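Local structure of uncharacterized protein lp_0118 (Lactobacillus plantarum, 3K2Y) at residues A[37-50]-A[62-76]. The protein is of unknown function but carries a HIRAN domain and probably binds nucleic acid, perhaps with zinc. Sequence-based numbering, arbitrary orientation.
Sequences LQRESGNQYDDNAI and YIARYQNQPYATLMD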
# COMPACT_ATOMS: atom_id res chain seq x y z
N LEU A 37 5.83 14.72 5.84
CA LEU A 37 4.63 13.96 5.51
C LEU A 37 4.26 14.11 4.04
O LEU A 37 4.44 15.17 3.45
CB LEU A 37 3.46 14.40 6.38
CG LEU A 37 3.23 13.69 7.72
CD1 LEU A 37 4.50 13.66 8.54
CD2 LEU A 37 2.12 14.42 8.48
N GLN A 38 3.75 13.03 3.46
CA GLN A 38 3.35 13.03 2.06
C GLN A 38 2.01 12.34 1.86
O GLN A 38 1.85 11.17 2.21
CB GLN A 38 4.40 12.33 1.21
CG GLN A 38 4.14 12.44 -0.29
CD GLN A 38 5.18 11.71 -1.12
OE1 GLN A 38 5.14 10.49 -1.27
NE2 GLN A 38 6.13 12.47 -1.66
N ARG A 39 1.07 13.08 1.30
CA ARG A 39 -0.26 12.56 1.03
C ARG A 39 -0.21 11.74 -0.25
O ARG A 39 0.32 12.19 -1.27
CB ARG A 39 -1.25 13.71 0.87
CG ARG A 39 -2.68 13.26 0.63
CD ARG A 39 -3.26 12.60 1.87
NE ARG A 39 -4.30 11.63 1.55
CZ ARG A 39 -5.43 11.92 0.91
NH1 ARG A 39 -5.67 13.17 0.54
NH2 ARG A 39 -6.32 10.98 0.65
N GLU A 40 -0.75 10.52 -0.21
CA GLU A 40 -0.77 9.67 -1.39
C GLU A 40 -2.20 9.20 -1.64
O GLU A 40 -2.55 8.05 -1.36
CB GLU A 40 0.17 8.47 -1.18
CG GLU A 40 1.54 8.84 -0.66
CD GLU A 40 2.49 7.65 -0.56
OE1 GLU A 40 2.02 6.54 -0.26
OE2 GLU A 40 3.70 7.84 -0.78
N SER A 41 -3.03 10.09 -2.17
CA SER A 41 -4.42 9.74 -2.44
C SER A 41 -4.50 8.74 -3.58
O SER A 41 -5.57 8.20 -3.86
CB SER A 41 -5.23 10.99 -2.79
OG SER A 41 -4.91 11.47 -4.09
N GLY A 42 -3.36 8.48 -4.22
CA GLY A 42 -3.32 7.53 -5.32
C GLY A 42 -2.84 6.15 -4.88
O GLY A 42 -2.70 5.24 -5.70
N ASN A 43 -2.58 5.99 -3.58
CA ASN A 43 -2.12 4.71 -3.05
C ASN A 43 -3.21 3.66 -3.33
O ASN A 43 -4.36 3.80 -2.91
CB ASN A 43 -1.84 4.83 -1.55
CG ASN A 43 -1.17 3.58 -0.98
OD1 ASN A 43 -1.76 2.50 -0.98
ND2 ASN A 43 0.05 3.74 -0.48
N GLN A 44 -2.83 2.60 -4.04
CA GLN A 44 -3.77 1.54 -4.40
C GLN A 44 -4.32 0.76 -3.21
O GLN A 44 -5.33 0.08 -3.33
CB GLN A 44 -3.13 0.57 -5.40
CG GLN A 44 -1.95 -0.22 -4.86
CD GLN A 44 -0.61 0.34 -5.31
OE1 GLN A 44 -0.44 1.56 -5.45
NE2 GLN A 44 0.36 -0.54 -5.52
N TYR A 45 -3.67 0.87 -2.06
CA TYR A 45 -4.12 0.13 -0.89
C TYR A 45 -4.98 0.97 0.05
O TYR A 45 -5.78 0.44 0.81
CB TYR A 45 -2.91 -0.43 -0.12
CG TYR A 45 -1.93 -1.18 -1.00
CD1 TYR A 45 -2.33 -2.29 -1.73
CD2 TYR A 45 -0.61 -0.74 -1.12
CE1 TYR A 45 -1.44 -2.96 -2.58
CE2 TYR A 45 0.30 -1.41 -1.96
CZ TYR A 45 -0.13 -2.52 -2.69
OH TYR A 45 0.74 -3.16 -3.54
N ASP A 46 -4.82 2.29 -0.03
CA ASP A 46 -5.57 3.20 0.83
C ASP A 46 -5.57 4.61 0.25
O ASP A 46 -4.52 5.25 0.16
CB ASP A 46 -4.93 3.23 2.22
CG ASP A 46 -5.78 3.95 3.25
OD1 ASP A 46 -6.67 4.74 2.85
OD2 ASP A 46 -5.56 3.73 4.46
N ASP A 47 -6.74 5.10 -0.14
CA ASP A 47 -6.83 6.43 -0.72
C ASP A 47 -6.59 7.52 0.33
O ASP A 47 -6.49 8.69 -0.01
CB ASP A 47 -8.20 6.63 -1.38
CG ASP A 47 -9.34 6.69 -0.38
OD1 ASP A 47 -9.17 6.22 0.76
OD2 ASP A 47 -10.42 7.19 -0.75
N ASN A 48 -6.48 7.12 1.59
CA ASN A 48 -6.24 8.07 2.67
C ASN A 48 -4.80 8.01 3.15
O ASN A 48 -4.41 8.70 4.10
CB ASN A 48 -7.17 7.79 3.85
CG ASN A 48 -8.56 8.34 3.64
OD1 ASN A 48 -9.55 7.63 3.79
ND2 ASN A 48 -8.65 9.62 3.29
N ALA A 49 -4.02 7.17 2.47
CA ALA A 49 -2.62 6.96 2.79
C ALA A 49 -1.80 8.23 2.96
O ALA A 49 -2.04 9.24 2.28
CB ALA A 49 -1.98 6.09 1.70
N ILE A 50 -0.85 8.16 3.88
CA ILE A 50 0.06 9.25 4.18
C ILE A 50 1.39 8.62 4.58
O ILE A 50 1.53 8.08 5.68
CB ILE A 50 -0.41 10.11 5.36
CG1 ILE A 50 -1.76 10.75 5.06
CG2 ILE A 50 0.61 11.21 5.63
CD1 ILE A 50 -2.34 11.47 6.26
N TYR A 62 4.15 4.47 6.88
CA TYR A 62 2.87 5.16 6.72
C TYR A 62 2.20 5.43 8.05
O TYR A 62 2.54 4.81 9.06
CB TYR A 62 1.90 4.31 5.89
CG TYR A 62 2.24 4.24 4.43
CD1 TYR A 62 3.20 3.36 3.95
CD2 TYR A 62 1.61 5.09 3.52
CE1 TYR A 62 3.54 3.33 2.60
CE2 TYR A 62 1.94 5.07 2.17
CZ TYR A 62 2.91 4.19 1.72
OH TYR A 62 3.26 4.21 0.39
N ILE A 63 1.25 6.36 8.05
CA ILE A 63 0.49 6.67 9.26
C ILE A 63 -0.47 5.49 9.34
O ILE A 63 -1.09 5.14 8.34
CB ILE A 63 -0.36 7.96 9.10
CG1 ILE A 63 0.53 9.17 8.78
CG2 ILE A 63 -1.17 8.20 10.37
CD1 ILE A 63 1.35 9.67 9.94
N ALA A 64 -0.60 4.88 10.51
CA ALA A 64 -1.49 3.74 10.70
C ALA A 64 -2.88 4.02 10.11
O ALA A 64 -3.41 5.12 10.26
CB ALA A 64 -1.61 3.40 12.17
N ARG A 65 -3.45 3.02 9.45
CA ARG A 65 -4.76 3.13 8.81
C ARG A 65 -5.90 3.58 9.73
O ARG A 65 -6.85 4.22 9.28
CB ARG A 65 -5.13 1.79 8.15
CG ARG A 65 -6.49 1.77 7.48
CD ARG A 65 -6.73 0.46 6.74
NE ARG A 65 -5.85 0.33 5.58
CZ ARG A 65 -5.75 -0.78 4.84
NH1 ARG A 65 -6.46 -1.86 5.15
NH2 ARG A 65 -4.93 -0.81 3.80
N TYR A 66 -5.80 3.24 11.02
CA TYR A 66 -6.83 3.63 11.97
C TYR A 66 -6.60 5.05 12.51
O TYR A 66 -7.21 5.46 13.50
CB TYR A 66 -6.88 2.63 13.13
CG TYR A 66 -5.58 2.49 13.87
CD1 TYR A 66 -5.28 3.29 14.97
CD2 TYR A 66 -4.61 1.58 13.43
CE1 TYR A 66 -4.05 3.19 15.62
CE2 TYR A 66 -3.38 1.48 14.08
CZ TYR A 66 -3.11 2.29 15.17
OH TYR A 66 -1.89 2.19 15.79
N GLN A 67 -5.71 5.80 11.86
CA GLN A 67 -5.39 7.17 12.25
C GLN A 67 -5.26 8.03 10.99
O GLN A 67 -4.87 9.20 11.04
CB GLN A 67 -4.06 7.21 13.02
CG GLN A 67 -4.00 6.25 14.19
CD GLN A 67 -2.70 6.34 14.98
OE1 GLN A 67 -1.62 6.17 14.42
NE2 GLN A 67 -2.82 6.59 16.28
N ASN A 68 -5.61 7.43 9.85
CA ASN A 68 -5.54 8.06 8.54
C ASN A 68 -6.50 9.20 8.23
O ASN A 68 -6.09 10.35 8.08
CB ASN A 68 -5.72 6.99 7.46
CG ASN A 68 -4.44 6.62 6.79
OD1 ASN A 68 -4.36 5.64 6.06
ND2 ASN A 68 -3.40 7.43 7.03
N GLN A 69 -7.78 8.84 8.11
CA GLN A 69 -8.88 9.74 7.78
C GLN A 69 -8.76 11.22 8.16
O GLN A 69 -8.74 12.08 7.28
CB GLN A 69 -10.19 9.19 8.36
CG GLN A 69 -11.34 10.17 8.38
CD GLN A 69 -12.13 10.12 9.68
OE1 GLN A 69 -12.68 9.08 10.04
NE2 GLN A 69 -12.16 11.24 10.39
N PRO A 70 -8.67 11.53 9.46
CA PRO A 70 -8.56 12.93 9.92
C PRO A 70 -7.51 13.78 9.21
O PRO A 70 -7.82 14.80 8.60
CB PRO A 70 -8.28 12.79 11.41
CG PRO A 70 -8.91 11.47 11.77
CD PRO A 70 -8.49 10.61 10.60
N TYR A 71 -6.25 13.35 9.32
CA TYR A 71 -5.15 14.08 8.72
C TYR A 71 -5.22 14.10 7.20
O TYR A 71 -4.82 15.08 6.56
CB TYR A 71 -3.83 13.48 9.21
CG TYR A 71 -3.76 13.43 10.71
CD1 TYR A 71 -3.65 14.60 11.46
CD2 TYR A 71 -3.86 12.22 11.39
CE1 TYR A 71 -3.64 14.57 12.84
CE2 TYR A 71 -3.85 12.18 12.78
CZ TYR A 71 -3.74 13.36 13.50
OH TYR A 71 -3.72 13.33 14.87
N ALA A 72 -5.75 13.02 6.63
CA ALA A 72 -5.90 12.92 5.18
C ALA A 72 -6.82 14.03 4.70
O ALA A 72 -6.56 14.66 3.67
CB ALA A 72 -6.49 11.56 4.82
N THR A 73 -7.88 14.29 5.45
CA THR A 73 -8.84 15.33 5.11
C THR A 73 -8.21 16.72 5.26
O THR A 73 -8.41 17.59 4.41
CB THR A 73 -10.10 15.25 6.00
OG1 THR A 73 -10.66 13.93 5.91
CG2 THR A 73 -11.14 16.27 5.55
N LEU A 74 -7.46 16.92 6.34
CA LEU A 74 -6.80 18.20 6.58
C LEU A 74 -5.79 18.55 5.49
O LEU A 74 -5.71 19.70 5.05
CB LEU A 74 -6.09 18.20 7.93
CG LEU A 74 -6.97 18.08 9.17
CD1 LEU A 74 -6.09 18.12 10.42
CD2 LEU A 74 -7.99 19.21 9.19
N MET A 75 -5.02 17.55 5.05
CA MET A 75 -4.01 17.76 4.02
C MET A 75 -4.67 18.09 2.68
O MET A 75 -4.12 18.85 1.89
CB MET A 75 -3.09 16.53 3.91
CG MET A 75 -2.10 16.39 5.08
SD MET A 75 -1.17 14.82 5.26
CE MET A 75 0.21 15.09 4.16
N ASP A 76 -5.86 17.53 2.44
CA ASP A 76 -6.58 17.79 1.20
C ASP A 76 -7.14 19.21 1.18
O ASP A 76 -7.48 19.73 0.12
CB ASP A 76 -7.73 16.81 1.00
CG ASP A 76 -7.26 15.44 0.56
OD1 ASP A 76 -6.18 15.37 -0.09
OD2 ASP A 76 -7.96 14.45 0.84
O HOH W 1 -10.39 12.05 3.87
O HOH W 2 -1.40 5.97 5.79
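In the HIRAN domain's antiparallel barrel, the loop joining strands 34-39 and 50-53 packs against helix 68-76 and the end of strand 59-63. The pairing of strands 50-53 and 59-63 is seen here in the bond from Ile-63 N to Ile-50 O (2.9 Å), nearly along the C=O axis at 165°. Ile-50 also bridges sheet and helix: with chi1 -61°, CG1 lies beside its own backbone N, and the extended branch carries CD1 to 3.7 Å from Met-75 SD and 3.9 Å from Tyr-71 CB. The Met-75 chain bends about its CG-SD bond, which brings CE to 4.0 Å from Leu-37 CB. The Tyr-62 hydroxyl donates to Glu-40 OE1, although that oxygen's position is less certain; Lys-59 NZ also bonds the hydroxyl, and Ser-51 OG holds Glu-40 OE2. A phenylalanine in place of Tyr-62 would probably leave Glu-40 OE1 and Lys-59 without this shared hydroxyl partner. Further along the loop, Asp-46 OD2 forms a long salt bridge with Arg-65 NE (3.6 Å), while Tyr-45 OH hydrogen-bonds Asp-46 OD2 of the second subunit, so the loop also joins the dimer interface. The other oxygen of Asp-46 closes an Asx turn: Asn-48 N meets OD1 at 2.7 Å, from 45° above the carboxylate plane.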